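Local coordinates for protein excinuclease ABC, subunit A. (Deinococcus radiodurans, PDB 2VF7) that binds DNA and hydrolyses ATP as a zinc-containing UvrA-family ABC ATPase, probably helping to recognise damaged DNA for excision repair, at residues Y161-D166 / S257-V262. The protein carries 1 engineered substitution. Residues are numbered along the deposited sequence; the frame is centred on the assembly and turned at random.
Sequences YTVTED and SARRHV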
ATOM      1  N   TYR A 161      28.129   9.764  17.227  1.00 63.19           N
ATOM      2  CA  TYR A 161      27.894   8.747  18.264  1.00 63.15           C
ATOM      3  C   TYR A 161      29.020   7.717  18.449  1.00 62.67           C
ATOM      4  O   TYR A 161      29.398   7.003  17.519  1.00 62.47           O
ATOM      5  CB  TYR A 161      26.551   8.027  18.018  1.00 64.08           C
ATOM      6  CG  TYR A 161      25.332   8.908  18.194  1.00 64.76           C
ATOM      7  CD1 TYR A 161      24.700   9.484  17.092  1.00 65.08           C
ATOM      8  CD2 TYR A 161      24.812   9.168  19.464  1.00 65.55           C
ATOM      9  CE1 TYR A 161      23.588  10.301  17.248  1.00 65.42           C
ATOM     10  CE2 TYR A 161      23.700   9.987  19.630  1.00 65.68           C
ATOM     11  CZ  TYR A 161      23.096  10.549  18.519  1.00 65.44           C
ATOM     12  OH  TYR A 161      21.999  11.359  18.681  1.00 65.89           O
ATOM     13  N   THR A 162      29.548   7.639  19.667  1.00 62.09           N
ATOM     14  CA  THR A 162      30.601   6.684  19.972  1.00 61.41           C
ATOM     15  C   THR A 162      30.234   5.729  21.102  1.00 60.90           C
ATOM     16  O   THR A 162      29.158   5.810  21.704  1.00 60.43           O
ATOM     17  CB  THR A 162      31.960   7.356  20.279  1.00 61.52           C
ATOM     18  OG1 THR A 162      31.756   8.588  20.978  1.00 62.65           O
ATOM     19  CG2 THR A 162      32.731   7.635  18.995  1.00 62.40           C
ATOM     20  N   VAL A 163      31.158   4.817  21.371  1.00 60.36           N
ATOM     21  CA  VAL A 163      30.967   3.779  22.352  1.00 59.87           C
ATOM     22  C   VAL A 163      32.337   3.469  22.961  1.00 59.57           C
ATOM     23  O   VAL A 163      33.359   3.496  22.267  1.00 59.51           O
ATOM     24  CB  VAL A 163      30.275   2.564  21.693  1.00 59.91           C
ATOM     25  CG1 VAL A 163      31.270   1.523  21.210  1.00 59.55           C
ATOM     26  CG2 VAL A 163      29.282   1.976  22.630  1.00 60.60           C
ATOM     27  N   THR A 164      32.368   3.241  24.269  1.00 59.21           N
ATOM     28  CA  THR A 164      33.635   2.996  24.970  1.00 58.73           C
ATOM     29  C   THR A 164      33.508   1.778  25.860  1.00 58.58           C
ATOM     30  O   THR A 164      32.417   1.248  26.025  1.00 58.85           O
ATOM     31  CB  THR A 164      34.061   4.185  25.845  1.00 58.57           C
ATOM     32  OG1 THR A 164      32.966   4.577  26.666  1.00 58.24           O
ATOM     33  CG2 THR A 164      34.503   5.361  24.999  1.00 58.61           C
ATOM     34  N   GLU A 165      34.624   1.335  26.432  1.00 58.34           N
ATOM     35  CA  GLU A 165      34.587   0.240  27.385  1.00 57.89           C
ATOM     36  C   GLU A 165      33.782   0.607  28.628  1.00 57.82           C
ATOM     37  O   GLU A 165      32.995  -0.204  29.095  1.00 57.78           O
ATOM     38  CB  GLU A 165      35.988  -0.212  27.764  1.00 57.98           C
ATOM     39  CG  GLU A 165      35.993  -1.381  28.728  1.00 58.65           C
ATOM     40  CD  GLU A 165      37.355  -1.997  28.897  1.00 60.63           C
ATOM     41  OE1 GLU A 165      38.337  -1.392  28.425  1.00 62.06           O
ATOM     42  OE2 GLU A 165      37.445  -3.087  29.512  1.00 61.11           O
ATOM     43  N   ASP A 166      33.983   1.818  29.153  1.00 57.68           N
ATOM     44  CA  ASP A 166      33.248   2.287  30.321  1.00 57.76           C
ATOM     45  C   ASP A 166      31.749   2.413  30.045  1.00 57.29           C
ATOM     46  O   ASP A 166      30.934   2.048  30.896  1.00 57.43           O
ATOM     47  CB  ASP A 166      33.785   3.629  30.845  1.00 58.31           C
ATOM     48  CG  ASP A 166      35.312   3.732  30.799  1.00 60.91           C
ATOM     49  OD1 ASP A 166      35.925   3.461  29.730  1.00 64.22           O
ATOM     50  OD2 ASP A 166      35.904   4.126  31.827  1.00 63.22           O
ATOM     51  N   SER A 257      30.131  -8.030  17.909  1.00 49.17           N
ATOM     52  CA  SER A 257      30.814  -7.305  18.982  1.00 48.76           C
ATOM     53  C   SER A 257      29.838  -6.385  19.715  1.00 49.38           C
ATOM     54  O   SER A 257      28.755  -6.116  19.211  1.00 49.71           O
ATOM     55  CB  SER A 257      31.982  -6.513  18.426  1.00 48.34           C
ATOM     56  OG  SER A 257      31.517  -5.519  17.542  1.00 49.24           O
ATOM     57  N   ALA A 258      30.205  -5.914  20.913  1.00 49.59           N
ATOM     58  CA  ALA A 258      29.329  -5.010  21.657  1.00 49.65           C
ATOM     59  C   ALA A 258      29.014  -3.751  20.845  1.00 50.54           C
ATOM     60  O   ALA A 258      27.864  -3.312  20.802  1.00 51.41           O
ATOM     61  CB  ALA A 258      29.925  -4.648  23.010  1.00 48.71           C
ATOM     62  N   ARG A 259      30.034  -3.165  20.213  1.00 50.78           N
ATOM     63  CA  ARG A 259      29.850  -1.994  19.366  1.00 51.14           C
ATOM     64  C   ARG A 259      28.880  -2.247  18.204  1.00 51.06           C
ATOM     65  O   ARG A 259      27.932  -1.501  18.029  1.00 51.63           O
ATOM     66  CB  ARG A 259      31.200  -1.500  18.862  1.00 50.90           C
ATOM     67  CG  ARG A 259      31.114  -0.315  17.927  1.00 52.29           C
ATOM     68  CD  ARG A 259      32.343  -0.270  17.046  1.00 54.83           C
ATOM     69  NE  ARG A 259      33.256   0.782  17.460  1.00 57.23           N
ATOM     70  CZ  ARG A 259      34.497   0.942  16.999  1.00 59.22           C
ATOM     71  NH1 ARG A 259      35.004   0.091  16.101  1.00 59.09           N
ATOM     72  NH2 ARG A 259      35.243   1.963  17.443  1.00 58.20           N
ATOM     73  N   ARG A 260      29.119  -3.303  17.428  1.00 51.41           N
ATOM     74  CA  ARG A 260      28.263  -3.693  16.312  1.00 51.45           C
ATOM     75  C   ARG A 260      26.780  -3.755  16.712  1.00 52.36           C
ATOM     76  O   ARG A 260      25.906  -3.160  16.054  1.00 52.70           O
ATOM     77  CB  ARG A 260      28.733  -5.045  15.784  1.00 51.47           C
ATOM     78  CG  ARG A 260      27.907  -5.647  14.646  1.00 51.45           C
ATOM     79  CD  ARG A 260      28.809  -6.404  13.692  1.00 48.74           C
ATOM     80  NE  ARG A 260      28.556  -5.862  12.368  1.00 50.50           N
ATOM     81  CZ  ARG A 260      29.429  -5.786  11.375  1.00 48.16           C
ATOM     82  NH1 ARG A 260      30.676  -6.218  11.498  1.00 46.14           N
ATOM     83  NH2 ARG A 260      29.027  -5.262  10.236  1.00 51.80           N
ATOM     84  N   HIS A 261      26.494  -4.465  17.797  1.00 52.40           N
ATOM     85  CA  HIS A 261      25.133  -4.579  18.282  1.00 52.56           C
ATOM     86  C   HIS A 261      24.523  -3.251  18.664  1.00 52.62           C
ATOM     87  O   HIS A 261      23.354  -3.014  18.392  1.00 52.50           O
ATOM     88  CB  HIS A 261      25.040  -5.489  19.503  1.00 52.57           C
ATOM     89  CG  HIS A 261      23.668  -5.504  20.096  1.00 53.97           C
ATOM     90  ND1 HIS A 261      23.319  -4.723  21.178  1.00 53.87           N
ATOM     91  CD2 HIS A 261      22.533  -6.134  19.696  1.00 53.89           C
ATOM     92  CE1 HIS A 261      22.035  -4.898  21.438  1.00 54.89           C
ATOM     93  NE2 HIS A 261      21.537  -5.752  20.559  1.00 54.29           N
ATOM     94  N   VAL A 262      25.290  -2.412  19.355  1.00 53.00           N
ATOM     95  CA  VAL A 262      24.749  -1.160  19.882  1.00 53.49           C
ATOM     96  C   VAL A 262      24.385  -0.216  18.736  1.00 53.92           C
ATOM     97  O   VAL A 262      23.316   0.385  18.742  1.00 54.05           O
ATOM     98  CB  VAL A 262      25.719  -0.465  20.910  1.00 53.69           C
ATOM     99  CG1 VAL A 262      25.327   0.986  21.151  1.00 53.43           C
ATOM    100  CG2 VAL A 262      25.765  -1.220  22.230  1.00 51.94           C
TER
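Val163 meets Arg259 and Val262 near the start of helix 258-268, an instance of how one branched side chain can touch two residues a helical turn apart. The helix starts at Ser257, an N-cap whose OG accepts from Arg260 N at 3.3 Å with an N-H...O angle of 162°; the same oxygen is also hydrogen-bonded to Thr222. Ala258 follows, its methyl packed on Met168 and Leu220, residues of helices 165-168 and 213-221. Arg259 then touches mainly with its aliphatic root: CB and CG each lie 3.8 Å from Val163 CG1, which also sits obliquely by the guanidinium, the two side chains meeting at a slant. With CG anti to the backbone N (chi1 178°), the chain leaves the helix past Val163 before bending at chi3, so the contact is mainly hydrocarbon and no hydrogen bond spans the two segments. In the fold, this packs helix 258-268, part of the UvrA DNA-binding domain, against the link between strand 159-162, paired antiparallel with strand 283-286, and helix 165-168, with Met168 and Phe221 packing alongside. One turn on, the carbonyl of Ala258 accepts from Val262 N at 3.1 Å, and Val262 turns its CG1 to Val163 CG2 at 4.3 Å, a looser touch beside Met168 and Ala183.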